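Local coordinates for beta-amyloid-like protein (Caenorhabditis elegans, PDB 3K66) that is a nematode homolog of human amyloid precursor protein that binds heparin through its E2 domain and probably takes part in cell adhesion and neuronal development, at residues 2-6 and 18-24; 29-33 and 76-80. All coordinates share one frame; numbering follows the deposited sequence.

How the interactions relate
Both contacts belong to the helical E2 domain and share helix 14-53, the first long helix of the chain. Interaction 1 comes first in sequence and is closed before interaction 2 opens: residues 2-6 fold back onto the early turns of that helix at 18-24, while residues 29-33, further along it, meet residues 76-80 of helix 55-119. Their centres lie 16 Å apart, and their nearest atoms, about 5 Å apart, do not touch. Helix 55-119 runs antiparallel to helix 14-53 and also touches interaction 1, with Ile87 and His91 among the residues that meet it. One contact thus lays the N-terminal segment on the helix pair, and the other joins the two helices themselves.

Interaction 1: residues 2-6 and 18-24; sequences QDPYF and FKKAEMR
Apolar packing between Tyr5 and the helical turn Phe18-Ala21 forms the inner part of this contact. The methyl group of Ala21 rests against the base of the tyrosine ring, its CB 3.6 Å from Tyr5 CG, while Tyr5 CE1 approaches Phe18 CA at 3.6 Å. With CG anti to the backbone N (chi1 166°), the ring of Tyr5 reaches back along helix 14-53 toward the preceding turn, where its OH lies 3.8 Å from Phe18 CD1. That hydroxyl is hydrogen-bonded to Glu14, so a polar group in a buried side chain is satisfied from the same helix.

The loop at the N-terminal end of the chain, residues 2-6, folds back on helix 14-53 within the helical E2 domain. Helix 55-119 completes the surroundings: Ile87 touches both Phe18 and Ala21, His91 stacks on the Phe18 ring, and Arg94 makes a cation-pi contact with Tyr5.

Charge pairing lies at the outer side. Asp3 and Arg24 form a salt bridge, with carboxylate and guanidinium nearly coplanar in the model; the modelled separation is implausibly short, and the position of Arg24 NH1 is doubtful. As modelled, Ala21 CA lies over the centre of the Arg24 guanidinium. Asp3 OD2 also accepts a hydrogen bond from Tyr5 N at 3.1 Å, closing an Asx turn from Asp3 to Tyr5.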
loop_
_atom_site.group_PDB
_atom_site.type_symbol
_atom_site.label_atom_id
_atom_site.label_comp_id
_atom_site.label_asym_id
_atom_site.label_seq_id
_atom_site.Cartn_x
_atom_site.Cartn_y
_atom_site.Cartn_z
ATOM N N GLN A 2 -4.026 -4.024 22.815
ATOM C CA GLN A 2 -4.189 -3.810 21.379
ATOM C C GLN A 2 -3.258 -4.784 20.675
ATOM O O GLN A 2 -2.614 -5.614 21.321
ATOM C CB GLN A 2 -3.832 -2.363 20.980
ATOM C CG GLN A 2 -5.023 -1.515 20.467
ATOM C CD GLN A 2 -5.515 -1.937 19.097
ATOM O OE1 GLN A 2 -5.116 -2.982 18.579
ATOM N NE2 GLN A 2 -6.386 -1.129 18.502
ATOM N N ASP A 3 -3.182 -4.681 19.356
ATOM C CA ASP A 3 -2.316 -5.548 18.584
ATOM C C ASP A 3 -0.881 -5.068 18.770
ATOM O O ASP A 3 -0.635 -3.872 18.869
ATOM C CB ASP A 3 -2.686 -5.468 17.106
ATOM C CG ASP A 3 -2.289 -6.706 16.336
ATOM O OD1 ASP A 3 -3.096 -7.662 16.320
ATOM O OD2 ASP A 3 -1.182 -6.723 15.747
ATOM N N PRO A 4 0.088 -5.995 18.822
ATOM C CA PRO A 4 1.484 -5.573 18.991
ATOM C C PRO A 4 1.998 -4.823 17.750
ATOM O O PRO A 4 2.977 -4.077 17.809
ATOM C CB PRO A 4 2.226 -6.887 19.235
ATOM C CG PRO A 4 1.396 -7.894 18.532
ATOM C CD PRO A 4 -0.028 -7.462 18.786
ATOM N N TYR A 5 1.311 -5.012 16.627
ATOM C CA TYR A 5 1.663 -4.369 15.360
ATOM C C TYR A 5 1.752 -2.842 15.408
ATOM O O TYR A 5 2.616 -2.253 14.756
ATOM C CB TYR A 5 0.643 -4.752 14.285
ATOM C CG TYR A 5 0.746 -3.879 13.048
ATOM C CD1 TYR A 5 1.709 -4.142 12.069
ATOM C CD2 TYR A 5 -0.044 -2.725 12.909
ATOM C CE1 TYR A 5 1.897 -3.284 10.984
ATOM C CE2 TYR A 5 0.141 -1.853 11.832
ATOM C CZ TYR A 5 1.117 -2.142 10.873
ATOM O OH TYR A 5 1.317 -1.293 9.805
ATOM N N PHE A 6 0.842 -2.204 16.146
ATOM C CA PHE A 6 0.804 -0.737 16.250
ATOM C C PHE A 6 1.896 -0.030 17.048
ATOM O O PHE A 6 2.013 1.194 16.950
ATOM C CB PHE A 6 -0.557 -0.270 16.773
ATOM C CG PHE A 6 -1.686 -0.550 15.834
ATOM C CD1 PHE A 6 -2.494 -1.665 16.021
ATOM C CD2 PHE A 6 -1.906 0.269 14.732
ATOM C CE1 PHE A 6 -3.506 -1.974 15.124
ATOM C CE2 PHE A 6 -2.913 -0.018 13.817
ATOM C CZ PHE A 6 -3.724 -1.150 14.011
ATOM N N PHE A 18 2.874 -5.995 8.655
ATOM C CA PHE A 18 1.559 -5.573 8.187
ATOM C C PHE A 18 0.800 -6.769 7.634
ATOM O O PHE A 18 -0.295 -7.103 8.102
ATOM C CB PHE A 18 1.695 -4.534 7.088
ATOM C CG PHE A 18 0.387 -4.105 6.517
ATOM C CD1 PHE A 18 -0.550 -3.448 7.312
ATOM C CD2 PHE A 18 0.062 -4.390 5.200
ATOM C CE1 PHE A 18 -1.786 -3.066 6.800
ATOM C CE2 PHE A 18 -1.172 -4.012 4.677
ATOM C CZ PHE A 18 -2.098 -3.357 5.482
ATOM N N LYS A 19 1.402 -7.420 6.645
ATOM C CA LYS A 19 0.806 -8.595 6.016
ATOM C C LYS A 19 0.335 -9.574 7.087
ATOM O O LYS A 19 -0.697 -10.232 6.947
ATOM C CB LYS A 19 1.837 -9.273 5.118
ATOM C CG LYS A 19 1.231 -10.080 4.126
ATOM N N LYS A 20 1.105 -9.658 8.165
ATOM C CA LYS A 20 0.780 -10.548 9.276
ATOM C C LYS A 20 -0.371 -9.980 10.106
ATOM O O LYS A 20 -1.315 -10.707 10.431
ATOM C CB LYS A 20 2.015 -10.769 10.159
ATOM N N ALA A 21 -0.299 -8.692 10.449
ATOM C CA ALA A 21 -1.363 -8.072 11.239
ATOM C C ALA A 21 -2.669 -8.198 10.477
ATOM O O ALA A 21 -3.711 -8.486 11.040
ATOM C CB ALA A 21 -1.053 -6.610 11.498
ATOM N N GLU A 22 -2.589 -7.991 9.178
ATOM C CA GLU A 22 -3.757 -8.080 8.342
ATOM C C GLU A 22 -4.429 -9.452 8.390
ATOM O O GLU A 22 -5.648 -9.556 8.317
ATOM C CB GLU A 22 -3.369 -7.710 6.929
ATOM C CG GLU A 22 -4.430 -7.890 5.919
ATOM C CD GLU A 22 -4.027 -7.251 4.616
ATOM O OE1 GLU A 22 -2.864 -7.454 4.194
ATOM O OE2 GLU A 22 -4.870 -6.531 4.031
ATOM N N MET A 23 -3.631 -10.503 8.534
ATOM C CA MET A 23 -4.163 -11.847 8.612
ATOM C C MET A 23 -4.827 -12.046 9.957
ATOM O O MET A 23 -5.905 -12.613 10.038
ATOM C CB MET A 23 -3.047 -12.871 8.422
ATOM C CG MET A 23 -2.312 -12.716 7.100
ATOM S SD MET A 23 -1.041 -13.988 6.699
ATOM C CE MET A 23 -1.534 -14.413 4.989
ATOM N N ARG A 24 -4.179 -11.576 11.011
ATOM C CA ARG A 24 -4.728 -11.707 12.343
ATOM C C ARG A 24 -6.068 -10.982 12.388
ATOM O O ARG A 24 -7.031 -11.463 12.986
ATOM C CB ARG A 24 -3.744 -11.130 13.365
ATOM C CG ARG A 24 -2.328 -11.554 13.042
ATOM C CD ARG A 24 -1.417 -11.630 14.254
ATOM N NE ARG A 24 -0.255 -10.749 14.126
ATOM C CZ ARG A 24 -0.294 -9.445 14.367
ATOM N NH1 ARG A 24 -1.434 -8.880 14.753
ATOM N NH2 ARG A 24 0.797 -8.709 14.215
#

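Interaction 2: residues 29-33 and 76-80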
loop_
_atom_site.group_PDB
_atom_site.type_symbol
_atom_site.label_atom_id
_atom_site.label_comp_id
_atom_site.label_asym_id
_atom_site.label_seq_id
_atom_site.Cartn_x
_atom_site.Cartn_y
_atom_site.Cartn_z
ATOM N N HIS A 29 -11.908 -11.484 12.056
ATOM C CA HIS A 29 -13.177 -11.112 11.441
ATOM C C HIS A 29 -13.947 -12.371 10.992
ATOM O O HIS A 29 -15.129 -12.514 11.264
ATOM C CB HIS A 29 -12.949 -10.192 10.237
ATOM C CG HIS A 29 -14.216 -9.657 9.652
ATOM N ND1 HIS A 29 -14.455 -9.618 8.292
ATOM C CD2 HIS A 29 -15.330 -9.160 10.242
ATOM C CE1 HIS A 29 -15.660 -9.128 8.077
ATOM N NE2 HIS A 29 -16.214 -8.841 9.240
ATOM N N ARG A 30 -13.256 -13.282 10.313
ATOM C CA ARG A 30 -13.869 -14.513 9.836
ATOM C C ARG A 30 -14.504 -15.329 10.989
ATOM O O ARG A 30 -15.528 -16.014 10.817
ATOM C CB ARG A 30 -12.821 -15.349 9.088
ATOM C CG ARG A 30 -13.177 -15.657 7.639
ATOM C CD ARG A 30 -11.926 -15.884 6.800
ATOM N NE ARG A 30 -10.788 -16.317 7.616
ATOM C CZ ARG A 30 -9.591 -15.740 7.587
ATOM N NH1 ARG A 30 -9.380 -14.711 6.771
ATOM N NH2 ARG A 30 -8.633 -16.163 8.399
ATOM N N LYS A 31 -13.902 -15.224 12.171
ATOM C CA LYS A 31 -14.387 -15.922 13.349
ATOM C C LYS A 31 -15.759 -15.405 13.689
ATOM O O LYS A 31 -16.661 -16.184 13.989
ATOM C CB LYS A 31 -13.458 -15.687 14.527
ATOM C CG LYS A 31 -12.562 -16.781 14.703
ATOM N N LYS A 32 -15.918 -14.085 13.631
ATOM C CA LYS A 32 -17.198 -13.463 13.943
ATOM C C LYS A 32 -18.256 -13.744 12.897
ATOM O O LYS A 32 -19.387 -14.075 13.245
ATOM C CB LYS A 32 -17.058 -11.948 14.106
ATOM C CG LYS A 32 -16.241 -11.519 15.316
ATOM C CD LYS A 32 -16.386 -10.014 15.582
ATOM C CE LYS A 32 -15.731 -9.596 16.901
ATOM N NZ LYS A 32 -16.082 -8.198 17.276
ATOM N N VAL A 33 -17.910 -13.597 11.618
ATOM C CA VAL A 33 -18.890 -13.867 10.567
ATOM C C VAL A 33 -19.408 -15.288 10.732
ATOM O O VAL A 33 -20.614 -15.520 10.701
ATOM C CB VAL A 33 -18.308 -13.711 9.147
ATOM C CG1 VAL A 33 -19.371 -14.099 8.115
ATOM C CG2 VAL A 33 -17.894 -12.268 8.910
ATOM N N LEU A 76 -21.179 -5.448 11.763
ATOM C CA LEU A 76 -19.874 -6.082 11.530
ATOM C C LEU A 76 -19.094 -5.506 10.356
ATOM O O LEU A 76 -17.898 -5.234 10.456
ATOM C CB LEU A 76 -20.045 -7.583 11.319
ATOM C CG LEU A 76 -20.049 -8.446 12.576
ATOM C CD1 LEU A 76 -20.314 -9.889 12.185
ATOM C CD2 LEU A 76 -18.711 -8.307 13.308
ATOM N N GLU A 77 -19.786 -5.332 9.240
ATOM C CA GLU A 77 -19.197 -4.799 8.016
ATOM C C GLU A 77 -18.523 -3.462 8.265
ATOM O O GLU A 77 -17.473 -3.167 7.704
ATOM C CB GLU A 77 -20.298 -4.669 6.974
ATOM C CG GLU A 77 -19.976 -3.827 5.782
ATOM C CD GLU A 77 -21.117 -3.802 4.800
ATOM O OE1 GLU A 77 -22.255 -3.472 5.201
ATOM O OE2 GLU A 77 -20.869 -4.112 3.627
ATOM N N GLU A 78 -19.139 -2.659 9.123
ATOM C CA GLU A 78 -18.600 -1.356 9.473
ATOM C C GLU A 78 -17.315 -1.510 10.258
ATOM O O GLU A 78 -16.292 -0.940 9.912
ATOM C CB GLU A 78 -19.596 -0.573 10.317
ATOM C CG GLU A 78 -20.386 0.455 9.540
ATOM C CD GLU A 78 -21.465 1.097 10.392
ATOM O OE1 GLU A 78 -21.209 1.311 11.592
ATOM O OE2 GLU A 78 -22.563 1.389 9.868
ATOM N N GLU A 79 -17.382 -2.275 11.331
ATOM C CA GLU A 79 -16.224 -2.492 12.161
ATOM C C GLU A 79 -15.030 -2.962 11.338
ATOM O O GLU A 79 -13.964 -2.370 11.434
ATOM C CB GLU A 79 -16.550 -3.513 13.241
ATOM C CG GLU A 79 -15.478 -3.650 14.292
ATOM C CD GLU A 79 -15.800 -4.758 15.278
ATOM O OE1 GLU A 79 -16.833 -4.662 15.968
ATOM O OE2 GLU A 79 -15.033 -5.733 15.344
ATOM N N HIS A 80 -15.197 -4.005 10.523
ATOM C CA HIS A 80 -14.070 -4.509 9.727
ATOM C C HIS A 80 -13.556 -3.414 8.817
ATOM O O HIS A 80 -12.356 -3.304 8.580
ATOM C CB HIS A 80 -14.469 -5.748 8.911
ATOM C CG HIS A 80 -13.360 -6.308 8.075
ATOM N ND1 HIS A 80 -13.398 -6.314 6.692
ATOM C CD2 HIS A 80 -12.165 -6.840 8.417
ATOM C CE1 HIS A 80 -12.271 -6.816 6.228
ATOM N NE2 HIS A 80 -11.504 -7.142 7.251
#
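His29 and His80 meet as an offset stack, their ring planes only 2° from parallel and the centroids 4.1 Å apart. The displacement brings His80 CB over the His29 ring, 3.6 Å from its centroid, in a CH-pi contact. Each histidine has CG anti to its own backbone N, which sends both rings into the gap between the helices. Beside the stack, Leu76 CD2 packs 3.7 Å from Lys32 CD, on the aliphatic part of a lysine whose extended chain carries the ammonium group past the leucine. There Lys32 NZ forms a salt bridge with Glu79 OE2 at 3.3 Å, whose hydrogen bond is weak; the two side chains cross at about a right angle.

The backbones behind these side chains are the two antiparallel helices 14-53 and 55-119 of the E2 domain, a coiled-coil-like pair. The N-to-C directions of the two short segments differ by 178°, almost exactly antiparallel, with axes 11.3 Å apart, a wide spacing spanned by side chains from both helices. Further out, Val33 CG2 lies 3.8 Å above the face of the His29 ring opposite His80. On helix 14-53, Val36 touches Leu76 and Met25 touches His80.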